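Side-chain contacts in GDP-mannose-dependent alpha-(1-6)-phosphatidylinositol monomannoside mannosyltransferase (Corynebacterium glutamicum, PDB 3OKP), which is a mannosyltransferase of the GT-B fold, built from two Rossmann-like domains, and carries guanosine-5'-diphosphate-alpha-D-mannose in the model: residues N12-R17 with L56-I61; Q22-D27 with N89-A94; I29-P34 with E370-I375. All blocks are in the same frame, centred on the assembly; numbering follows the deposited sequence.

Contact 1: N12-R17 with L56-I61; sequences NDFPPR and LDYEVI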
loop_
_atom_site.group_PDB
_atom_site.type_symbol
_atom_site.label_atom_id
_atom_site.label_comp_id
_atom_site.label_asym_id
_atom_site.label_seq_id
_atom_site.Cartn_x
_atom_site.Cartn_y
_atom_site.Cartn_z
ATOM N N ASN A 12 -2.852 17.487 -3.217
ATOM C CA ASN A 12 -1.492 17.982 -3.053
ATOM C C ASN A 12 -0.474 16.880 -3.368
ATOM O O ASN A 12 0.728 17.132 -3.425
ATOM C CB ASN A 12 -1.291 18.497 -1.623
ATOM C CG ASN A 12 0.037 19.215 -1.436
ATOM O OD1 ASN A 12 0.378 20.120 -2.194
ATOM N ND2 ASN A 12 0.790 18.809 -0.421
ATOM N N ASP A 13 -0.971 15.662 -3.572
ATOM C CA ASP A 13 -0.120 14.485 -3.743
ATOM C C ASP A 13 -0.278 13.890 -5.142
ATOM O O ASP A 13 -1.135 13.040 -5.367
ATOM C CB ASP A 13 -0.468 13.418 -2.697
ATOM C CG ASP A 13 -0.482 13.961 -1.279
ATOM O OD1 ASP A 13 0.560 14.478 -0.817
ATOM O OD2 ASP A 13 -1.540 13.853 -0.621
ATOM N N PHE A 14 0.550 14.342 -6.074
ATOM C CA PHE A 14 0.484 13.868 -7.455
ATOM C C PHE A 14 1.898 13.739 -8.017
ATOM O O PHE A 14 2.781 14.505 -7.628
ATOM C CB PHE A 14 -0.361 14.833 -8.302
ATOM C CG PHE A 14 -0.875 14.237 -9.590
ATOM C CD1 PHE A 14 -1.848 13.239 -9.576
ATOM C CD2 PHE A 14 -0.403 14.691 -10.819
ATOM C CE1 PHE A 14 -2.326 12.685 -10.766
ATOM C CE2 PHE A 14 -0.876 14.145 -12.015
ATOM C CZ PHE A 14 -1.841 13.142 -11.986
ATOM N N PRO A 15 2.132 12.749 -8.904
ATOM C CA PRO A 15 3.393 12.697 -9.646
ATOM C C PRO A 15 3.684 14.022 -10.373
ATOM O O PRO A 15 2.755 14.801 -10.605
ATOM C CB PRO A 15 3.156 11.573 -10.654
ATOM C CG PRO A 15 2.152 10.698 -10.015
ATOM C CD PRO A 15 1.256 11.607 -9.237
ATOM N N PRO A 16 4.952 14.267 -10.767
ATOM C CA PRO A 16 6.108 13.357 -10.769
ATOM C C PRO A 16 6.743 13.063 -9.400
ATOM O O PRO A 16 7.610 12.192 -9.311
ATOM C CB PRO A 16 7.105 14.064 -11.690
ATOM C CG PRO A 16 6.793 15.505 -11.532
ATOM C CD PRO A 16 5.309 15.599 -11.294
ATOM N N ARG A 17 6.324 13.777 -8.355
ATOM C CA ARG A 17 6.806 13.508 -6.996
ATOM C C ARG A 17 6.536 12.054 -6.600
ATOM O O ARG A 17 5.461 11.515 -6.877
ATOM C CB ARG A 17 6.169 14.475 -5.988
ATOM C CG ARG A 17 6.751 14.391 -4.575
ATOM C CD ARG A 17 6.156 15.454 -3.662
ATOM N NE ARG A 17 6.563 15.264 -2.270
ATOM N N LEU A 56 0.443 11.975 -20.133
ATOM C CA LEU A 56 -0.866 11.458 -19.724
ATOM C C LEU A 56 -1.948 11.630 -20.796
ATOM O O LEU A 56 -1.856 12.523 -21.643
ATOM C CB LEU A 56 -1.301 12.115 -18.405
ATOM C CG LEU A 56 -0.311 12.044 -17.233
ATOM C CD1 LEU A 56 -0.816 12.838 -16.030
ATOM C CD2 LEU A 56 -0.008 10.596 -16.835
ATOM N N ASP A 57 -2.963 10.765 -20.758
ATOM C CA ASP A 57 -4.109 10.872 -21.671
ATOM C C ASP A 57 -5.333 11.536 -21.026
ATOM O O ASP A 57 -6.418 11.564 -21.614
ATOM C CB ASP A 57 -4.472 9.513 -22.301
ATOM C CG ASP A 57 -4.829 8.439 -21.270
ATOM O OD1 ASP A 57 -4.688 8.664 -20.047
ATOM O OD2 ASP A 57 -5.249 7.346 -21.705
ATOM N N TYR A 58 -5.137 12.075 -19.824
ATOM C CA TYR A 58 -6.156 12.873 -19.138
ATOM C C TYR A 58 -5.595 14.232 -18.704
ATOM O O TYR A 58 -4.379 14.398 -18.579
ATOM C CB TYR A 58 -6.745 12.109 -17.943
ATOM C CG TYR A 58 -5.732 11.690 -16.897
ATOM C CD1 TYR A 58 -5.115 10.439 -16.959
ATOM C CD2 TYR A 58 -5.401 12.537 -15.839
ATOM C CE1 TYR A 58 -4.184 10.048 -16.003
ATOM C CE2 TYR A 58 -4.472 12.156 -14.877
ATOM C CZ TYR A 58 -3.868 10.914 -14.964
ATOM O OH TYR A 58 -2.957 10.532 -14.009
ATOM N N GLU A 59 -6.487 15.192 -18.476
ATOM C CA GLU A 59 -6.105 16.572 -18.168
ATOM C C GLU A 59 -5.655 16.764 -16.720
ATOM O O GLU A 59 -6.308 16.291 -15.784
ATOM C CB GLU A 59 -7.265 17.526 -18.488
ATOM C CG GLU A 59 -6.974 19.003 -18.197
ATOM C CD GLU A 59 -8.164 19.911 -18.451
ATOM O OE1 GLU A 59 -9.318 19.425 -18.408
ATOM O OE2 GLU A 59 -7.943 21.120 -18.686
ATOM N N VAL A 60 -4.534 17.464 -16.554
ATOM C CA VAL A 60 -4.059 17.902 -15.242
ATOM C C VAL A 60 -3.994 19.429 -15.231
ATOM O O VAL A 60 -3.302 20.036 -16.052
ATOM C CB VAL A 60 -2.665 17.307 -14.888
ATOM C CG1 VAL A 60 -2.190 17.794 -13.515
ATOM C CG2 VAL A 60 -2.701 15.782 -14.925
ATOM N N ILE A 61 -4.746 20.037 -14.318
ATOM C CA ILE A 61 -4.704 21.481 -14.105
ATOM C C ILE A 61 -3.801 21.757 -12.907
ATOM O O ILE A 61 -4.114 21.374 -11.776
ATOM C CB ILE A 61 -6.120 22.079 -13.880
ATOM C CG1 ILE A 61 -7.020 21.779 -15.086
ATOM C CG2 ILE A 61 -6.038 23.587 -13.607
ATOM C CD1 ILE A 61 -8.507 21.984 -14.833
#

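Contact 2: Q22-D27 with N89-A94; sequences QSYLRD and NVWFGA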
loop_
_atom_site.group_PDB
_atom_site.type_symbol
_atom_site.label_atom_id
_atom_site.label_comp_id
_atom_site.label_asym_id
_atom_site.label_seq_id
_atom_site.Cartn_x
_atom_site.Cartn_y
_atom_site.Cartn_z
ATOM N N GLN A 22 0.844 9.406 -4.046
ATOM C CA GLN A 22 1.128 9.667 -5.460
ATOM C C GLN A 22 0.917 8.417 -6.321
ATOM O O GLN A 22 0.284 8.488 -7.374
ATOM C CB GLN A 22 2.552 10.209 -5.643
ATOM C CG GLN A 22 2.739 11.667 -5.213
ATOM C CD GLN A 22 3.063 11.841 -3.733
ATOM O OE1 GLN A 22 3.066 10.884 -2.959
ATOM N NE2 GLN A 22 3.340 13.079 -3.336
ATOM N N SER A 23 1.437 7.281 -5.855
ATOM C CA SER A 23 1.293 6.001 -6.554
ATOM C C SER A 23 -0.156 5.509 -6.536
ATOM O O SER A 23 -0.665 5.005 -7.540
ATOM C CB SER A 23 2.218 4.948 -5.935
ATOM O OG SER A 23 3.580 5.302 -6.111
ATOM N N TYR A 24 -0.802 5.671 -5.383
ATOM C CA TYR A 24 -2.205 5.327 -5.172
ATOM C C TYR A 24 -3.109 6.023 -6.194
ATOM O O TYR A 24 -3.910 5.370 -6.869
ATOM C CB TYR A 24 -2.597 5.702 -3.737
ATOM C CG TYR A 24 -4.036 5.447 -3.338
ATOM C CD1 TYR A 24 -4.403 4.263 -2.696
ATOM C CD2 TYR A 24 -5.022 6.409 -3.557
ATOM C CE1 TYR A 24 -5.727 4.036 -2.305
ATOM C CE2 TYR A 24 -6.344 6.192 -3.173
ATOM C CZ TYR A 24 -6.688 5.008 -2.547
ATOM O OH TYR A 24 -7.998 4.797 -2.172
ATOM N N LEU A 25 -2.960 7.340 -6.318
ATOM C CA LEU A 25 -3.802 8.130 -7.219
ATOM C C LEU A 25 -3.482 7.882 -8.692
ATOM O O LEU A 25 -4.392 7.668 -9.492
ATOM C CB LEU A 25 -3.732 9.625 -6.876
ATOM C CG LEU A 25 -4.339 10.049 -5.531
ATOM C CD1 LEU A 25 -4.168 11.541 -5.323
ATOM C CD2 LEU A 25 -5.812 9.663 -5.419
ATOM N N ARG A 26 -2.194 7.887 -9.040
ATOM C CA ARG A 26 -1.754 7.550 -10.399
ATOM C C ARG A 26 -2.392 6.244 -10.898
ATOM O O ARG A 26 -2.955 6.200 -11.995
ATOM C CB ARG A 26 -0.222 7.462 -10.460
ATOM C CG ARG A 26 0.359 6.925 -11.775
ATOM C CD ARG A 26 1.781 6.412 -11.571
ATOM N NE ARG A 26 1.806 5.191 -10.763
ATOM C CZ ARG A 26 2.815 4.816 -9.981
ATOM N NH1 ARG A 26 3.908 5.566 -9.880
ATOM N NH2 ARG A 26 2.729 3.689 -9.289
ATOM N N ASP A 27 -2.320 5.194 -10.083
ATOM C CA ASP A 27 -2.789 3.872 -10.498
ATOM C C ASP A 27 -4.313 3.725 -10.487
ATOM O O ASP A 27 -4.870 3.040 -11.343
ATOM C CB ASP A 27 -2.114 2.767 -9.680
ATOM C CG ASP A 27 -0.610 2.699 -9.912
ATOM O OD1 ASP A 27 -0.131 3.179 -10.962
ATOM O OD2 ASP A 27 0.099 2.160 -9.036
ATOM N N ASN A 89 -18.459 14.574 -9.795
ATOM C CA ASN A 89 -17.804 14.094 -8.575
ATOM C C ASN A 89 -16.566 14.906 -8.246
ATOM O O ASN A 89 -15.769 15.212 -9.128
ATOM C CB ASN A 89 -17.372 12.626 -8.710
ATOM C CG ASN A 89 -18.477 11.721 -9.212
ATOM O OD1 ASN A 89 -19.574 11.682 -8.657
ATOM N ND2 ASN A 89 -18.176 10.963 -10.259
ATOM N N VAL A 90 -16.401 15.234 -6.969
ATOM C CA VAL A 90 -15.158 15.821 -6.483
ATOM C C VAL A 90 -14.501 14.830 -5.527
ATOM O O VAL A 90 -15.076 14.465 -4.494
ATOM C CB VAL A 90 -15.386 17.196 -5.803
ATOM C CG1 VAL A 90 -14.092 17.726 -5.179
ATOM C CG2 VAL A 90 -15.925 18.195 -6.809
ATOM N N TRP A 91 -13.306 14.384 -5.897
ATOM C CA TRP A 91 -12.581 13.378 -5.138
ATOM C C TRP A 91 -11.310 13.974 -4.538
ATOM O O TRP A 91 -10.363 14.295 -5.258
ATOM C CB TRP A 91 -12.264 12.170 -6.034
ATOM C CG TRP A 91 -11.505 11.041 -5.377
ATOM C CD1 TRP A 91 -11.418 10.766 -4.039
ATOM C CD2 TRP A 91 -10.764 10.010 -6.045
ATOM N NE1 TRP A 91 -10.650 9.644 -3.834
ATOM C CE2 TRP A 91 -10.239 9.157 -5.046
ATOM C CE3 TRP A 91 -10.484 9.728 -7.391
ATOM C CZ2 TRP A 91 -9.450 8.041 -5.349
ATOM C CZ3 TRP A 91 -9.698 8.615 -7.692
ATOM C CH2 TRP A 91 -9.191 7.787 -6.673
ATOM N N PHE A 92 -11.313 14.139 -3.218
ATOM C CA PHE A 92 -10.115 14.547 -2.494
ATOM C C PHE A 92 -9.259 13.307 -2.257
ATOM O O PHE A 92 -9.626 12.426 -1.470
ATOM C CB PHE A 92 -10.473 15.243 -1.176
ATOM C CG PHE A 92 -11.262 16.514 -1.356
ATOM C CD1 PHE A 92 -10.619 17.715 -1.645
ATOM C CD2 PHE A 92 -12.649 16.509 -1.243
ATOM C CE1 PHE A 92 -11.346 18.892 -1.822
ATOM C CE2 PHE A 92 -13.383 17.679 -1.416
ATOM C CZ PHE A 92 -12.729 18.873 -1.707
ATOM N N GLY A 93 -8.129 13.245 -2.962
ATOM C CA GLY A 93 -7.230 12.090 -2.926
ATOM C C GLY A 93 -6.738 11.746 -1.534
ATOM O O GLY A 93 -6.463 10.581 -1.233
ATOM N N ALA A 94 -6.616 12.772 -0.698
ATOM C CA ALA A 94 -6.320 12.608 0.716
ATOM C C ALA A 94 -7.280 13.505 1.484
ATOM O O ALA A 94 -7.418 14.688 1.170
ATOM C CB ALA A 94 -4.869 12.971 1.012
#

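Contact 3: I29-P34 with E370-I375; sequences IATQDP and ERLTNI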
loop_
_atom_site.group_PDB
_atom_site.type_symbol
_atom_site.label_atom_id
_atom_site.label_comp_id
_atom_site.label_asym_id
_atom_site.label_seq_id
_atom_site.Cartn_x
_atom_site.Cartn_y
_atom_site.Cartn_z
ATOM N N ILE A 29 -6.458 6.345 -10.989
ATOM C CA ILE A 29 -6.921 7.190 -12.102
ATOM C C ILE A 29 -6.786 6.454 -13.442
ATOM O O ILE A 29 -7.669 6.544 -14.302
ATOM C CB ILE A 29 -6.188 8.565 -12.143
ATOM C CG1 ILE A 29 -6.600 9.434 -10.950
ATOM C CG2 ILE A 29 -6.497 9.309 -13.439
ATOM C CD1 ILE A 29 -5.656 10.610 -10.664
ATOM N N ALA A 30 -5.691 5.710 -13.593
ATOM C CA ALA A 30 -5.401 4.957 -14.814
ATOM C C ALA A 30 -6.430 3.860 -15.123
ATOM O O ALA A 30 -6.537 3.414 -16.264
ATOM C CB ALA A 30 -3.987 4.375 -14.755
ATOM N N THR A 31 -7.192 3.442 -14.111
ATOM C CA THR A 31 -8.240 2.427 -14.283
ATOM C C THR A 31 -9.538 3.008 -14.850
ATOM O O THR A 31 -10.415 2.263 -15.297
ATOM C CB THR A 31 -8.573 1.699 -12.956
ATOM O OG1 THR A 31 -9.141 2.625 -12.020
ATOM C CG2 THR A 31 -7.333 1.046 -12.350
ATOM N N GLN A 32 -9.656 4.334 -14.830
ATOM C CA GLN A 32 -10.878 5.009 -15.271
ATOM C C GLN A 32 -10.771 5.517 -16.707
ATOM O O GLN A 32 -9.677 5.592 -17.269
ATOM C CB GLN A 32 -11.216 6.171 -14.325
ATOM C CG GLN A 32 -11.327 5.775 -12.850
ATOM C CD GLN A 32 -12.444 4.776 -12.592
ATOM O OE1 GLN A 32 -13.623 5.092 -12.753
ATOM N NE2 GLN A 32 -12.074 3.564 -12.193
ATOM N N ASP A 33 -11.919 5.858 -17.289
ATOM C CA ASP A 33 -11.980 6.508 -18.594
ATOM C C ASP A 33 -11.312 7.880 -18.472
ATOM O O ASP A 33 -11.783 8.724 -17.710
ATOM C CB ASP A 33 -13.443 6.655 -19.038
ATOM C CG ASP A 33 -13.589 7.167 -20.472
ATOM O OD1 ASP A 33 -12.653 7.793 -21.015
ATOM O OD2 ASP A 33 -14.667 6.944 -21.062
ATOM N N PRO A 34 -10.206 8.101 -19.218
ATOM C CA PRO A 34 -9.453 9.359 -19.132
ATOM C C PRO A 34 -10.293 10.597 -19.461
ATOM O O PRO A 34 -10.032 11.681 -18.929
ATOM C CB PRO A 34 -8.335 9.174 -20.167
ATOM C CG PRO A 34 -8.822 8.090 -21.078
ATOM C CD PRO A 34 -9.600 7.175 -20.193
ATOM N N GLU A 370 -12.583 -1.477 -10.805
ATOM C CA GLU A 370 -14.031 -1.680 -10.856
ATOM C C GLU A 370 -14.729 -1.112 -9.623
ATOM O O GLU A 370 -15.801 -0.510 -9.736
ATOM C CB GLU A 370 -14.372 -3.162 -11.027
ATOM C CG GLU A 370 -14.178 -3.681 -12.441
ATOM N N ARG A 371 -14.115 -1.301 -8.453
ATOM C CA ARG A 371 -14.607 -0.707 -7.207
ATOM C C ARG A 371 -14.681 0.818 -7.293
ATOM O O ARG A 371 -15.668 1.416 -6.861
ATOM C CB ARG A 371 -13.735 -1.110 -6.015
ATOM C CG ARG A 371 -13.917 -2.544 -5.533
ATOM C CD ARG A 371 -13.235 -2.717 -4.186
ATOM N NE ARG A 371 -13.279 -4.089 -3.687
ATOM C CZ ARG A 371 -12.798 -4.469 -2.504
ATOM N NH1 ARG A 371 -12.238 -3.581 -1.692
ATOM N NH2 ARG A 371 -12.880 -5.737 -2.129
ATOM N N LEU A 372 -13.639 1.440 -7.847
ATOM C CA LEU A 372 -13.621 2.894 -8.018
ATOM C C LEU A 372 -14.682 3.354 -9.017
ATOM O O LEU A 372 -15.355 4.363 -8.794
ATOM C CB LEU A 372 -12.231 3.401 -8.431
ATOM C CG LEU A 372 -12.097 4.923 -8.604
ATOM C CD1 LEU A 372 -12.417 5.676 -7.307
ATOM C CD2 LEU A 372 -10.720 5.309 -9.123
ATOM N N THR A 373 -14.830 2.606 -10.109
ATOM C CA THR A 373 -15.840 2.907 -11.123
ATOM C C THR A 373 -17.237 2.936 -10.497
ATOM O O THR A 373 -18.014 3.858 -10.752
ATOM C CB THR A 373 -15.775 1.912 -12.305
ATOM O OG1 THR A 373 -14.466 1.954 -12.884
ATOM C CG2 THR A 373 -16.801 2.262 -13.387
ATOM N N ASN A 374 -17.532 1.940 -9.660
ATOM C CA ASN A 374 -18.815 1.864 -8.962
ATOM C C ASN A 374 -19.090 3.068 -8.062
ATOM O O ASN A 374 -20.225 3.538 -7.983
ATOM C CB ASN A 374 -18.921 0.565 -8.158
ATOM C CG ASN A 374 -18.996 -0.670 -9.044
ATOM O OD1 ASN A 374 -19.234 -0.577 -10.253
ATOM N ND2 ASN A 374 -18.791 -1.837 -8.445
ATOM N N ILE A 375 -18.046 3.564 -7.399
ATOM C CA ILE A 375 -18.153 4.751 -6.554
ATOM C C ILE A 375 -18.403 6.004 -7.401
ATOM O O ILE A 375 -19.320 6.781 -7.117
ATOM C CB ILE A 375 -16.896 4.936 -5.654
ATOM C CG1 ILE A 375 -16.732 3.738 -4.706
ATOM C CG2 ILE A 375 -16.975 6.241 -4.859
ATOM C CD1 ILE A 375 -15.377 3.662 -4.011
#

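Contact 1: N12-R17 with L56-I61
The Phe14 ring meets the other segment with its outer end. Tyr58 OH and Leu56 CD1 lie at its edge, near the ring plane, and Val60 CG2 comes in obliquely. One face is covered from within its own loop by Pro15, whose CD sits 3.4 Å above the ring plane near the rim. The Tyr58 ring in turn has Leu56 CB over one face and Phe14 CZ at its edge. The two aromatic planes are steeply inclined, at about 75°, yet edge approaches edge and no stack forms.

The setting is the Rossmann-like N-terminal domain of a GT-B glycosyltransferase. Residues 12-17 form the loop that follows the first strand, 7-11, while 56-61 run from a loop into strand 59-63, an outermost strand of the parallel sheet. Strand 37-42 runs between these two strands, and Phe14 passes over its Ala41 to reach the edge strand.

The contact illustrates how one aromatic residue can join a loop to a distant sheet edge largely by apolar packing, with the Tyr58 hydroxyl oxygen set against the ring edge and no hydrogen bond between the segments. A chi1 of -161° swings the Phe14 ring away from the backbone N and out from the loop, bringing CZ to 3.5 Å from Tyr58 OH and 4.0 Å from Tyr58 CE2. Leu56 CD1 adds a looser approach, 4.2 Å from Phe14 CZ. Tyr58 also packs on Ile29 of helix 20-29. The following residue, Glu59, forms a salt bridge with Arg85, whereas Val60 points its side chain toward the loop. Both Val60 methyls address the same ring carbon: CG2 lies 3.8 Å from Phe14 CE2, and CG1 lies 4.2 Å from it.

Contact 2: Q22-D27 with N89-A94
Apolar packing carries this helix-to-strand contact, and Leu25 is its centre. Its CG lies opposite the carbonyl carbon (chi1 -67°), which carries the methyls to Trp91 and Gly93. Leu25 CD2 rests over one face of the Trp91 indole, 3.9 Å above the plane and displaced toward the rim, where Trp91 CZ2 is 4.0 Å away. Both Leu25 methyls also rest against Gly93 CA, CD2 at 3.8 Å and CD1 at 3.9 Å; with no side chain there, they settle directly on the main chain. Tyr24 joins more loosely and obliquely, its CE2 4.2 Å from Trp91 CZ2.

No polar bond crosses between the segments; those at the ring ends run to other parts of the fold, Tyr24 OH to Leu168 O and Trp91 NE1 to Ser116 OG, which probably fixes the rings' orientation. His118 meets Tyr24 edge-to-face and also bonds Gly93 O. Arg26 forms a side-on salt bridge with Asp27, Arg26 NE 2.8 Å from Asp27 OD1 and Arg26 NH2 bonded to Asp27 OD2.

Helix 20-29 thus packs on the Rossmann-like sheet where strand 89-92 lies between 7-11 and 112-116; Leu25 touches Thr11, while Trp91 reaches Leu372 of helix 365-377.

Contact 3: I29-P34 with E370-I375
Residues Ile29 to Gln32 form a type I beta turn at the end of helix 20-29, closed by Gln32 N bonding Ile29 O, and this brings the CA of Gln32 to 6.8 Å from the CA of Thr373 on helix 365-377.

Gln32 is the side chain that reaches the helix. Its chain is bent by the turn about CB-CG (chi2 -62°), which lays the amide between Leu372 and Thr373. On one side the leucine supplies carbon: Leu372 CD2 is 3.8 Å from Gln32 CG, and Leu372 CB is 3.8 Å from Gln32 NE2. Thr373 slides past in the opposite direction, its OG1 3.0 Å from Gln32 NE2. The amide nitrogen is oriented by its own turn, since Gln32 NE2 donates to Thr31 OG1 over 3.1 Å, nearly straight at 171° and close to the amide plane. Thr31 completes the edge of the patch, its OG1 4.3 Å from Leu372 CD2.

Both threonine hydroxyls are bonded to carbonyls earlier in the chain: Thr31 OG1 to Phe28 O in the helix before it, Thr373 OG1 to Gly369 O one helical turn back.

As in many GT-B enzymes, the C-terminal helix crosses back to the N-terminal domain. The chemistry here is mixed: Gln32 CG and the amide nitrogen both lie against Leu372, while the amide also lies beside Thr373 OG1. The buried nitrogen is satisfied by Thr31 OG1 and, through a weak hydrogen bond, by Gly369 O, so the Gln32 amide is probably held in one rotation against the helix.

In the fold
From the N terminus the chain passes through 12-17, 22-27 and 29-34 in turn, and the partners follow in the same order: 56-61, 89-94 and 370-375. The three closures therefore all cross, and none encloses another. Contact 1 closes a short loop from the first strand's exit to the sheet edge, contact 2 a longer one back to the middle of that sheet, and contact 3 nearly the whole chain, returning the C-terminal helix to the N-terminal domain. They also touch: Asp13 packs on Gln22 and Leu25, and Pro34 lies against Asp57. Helix 20-29 and its flanking loops thus link sheet edge, sheet centre and last helix.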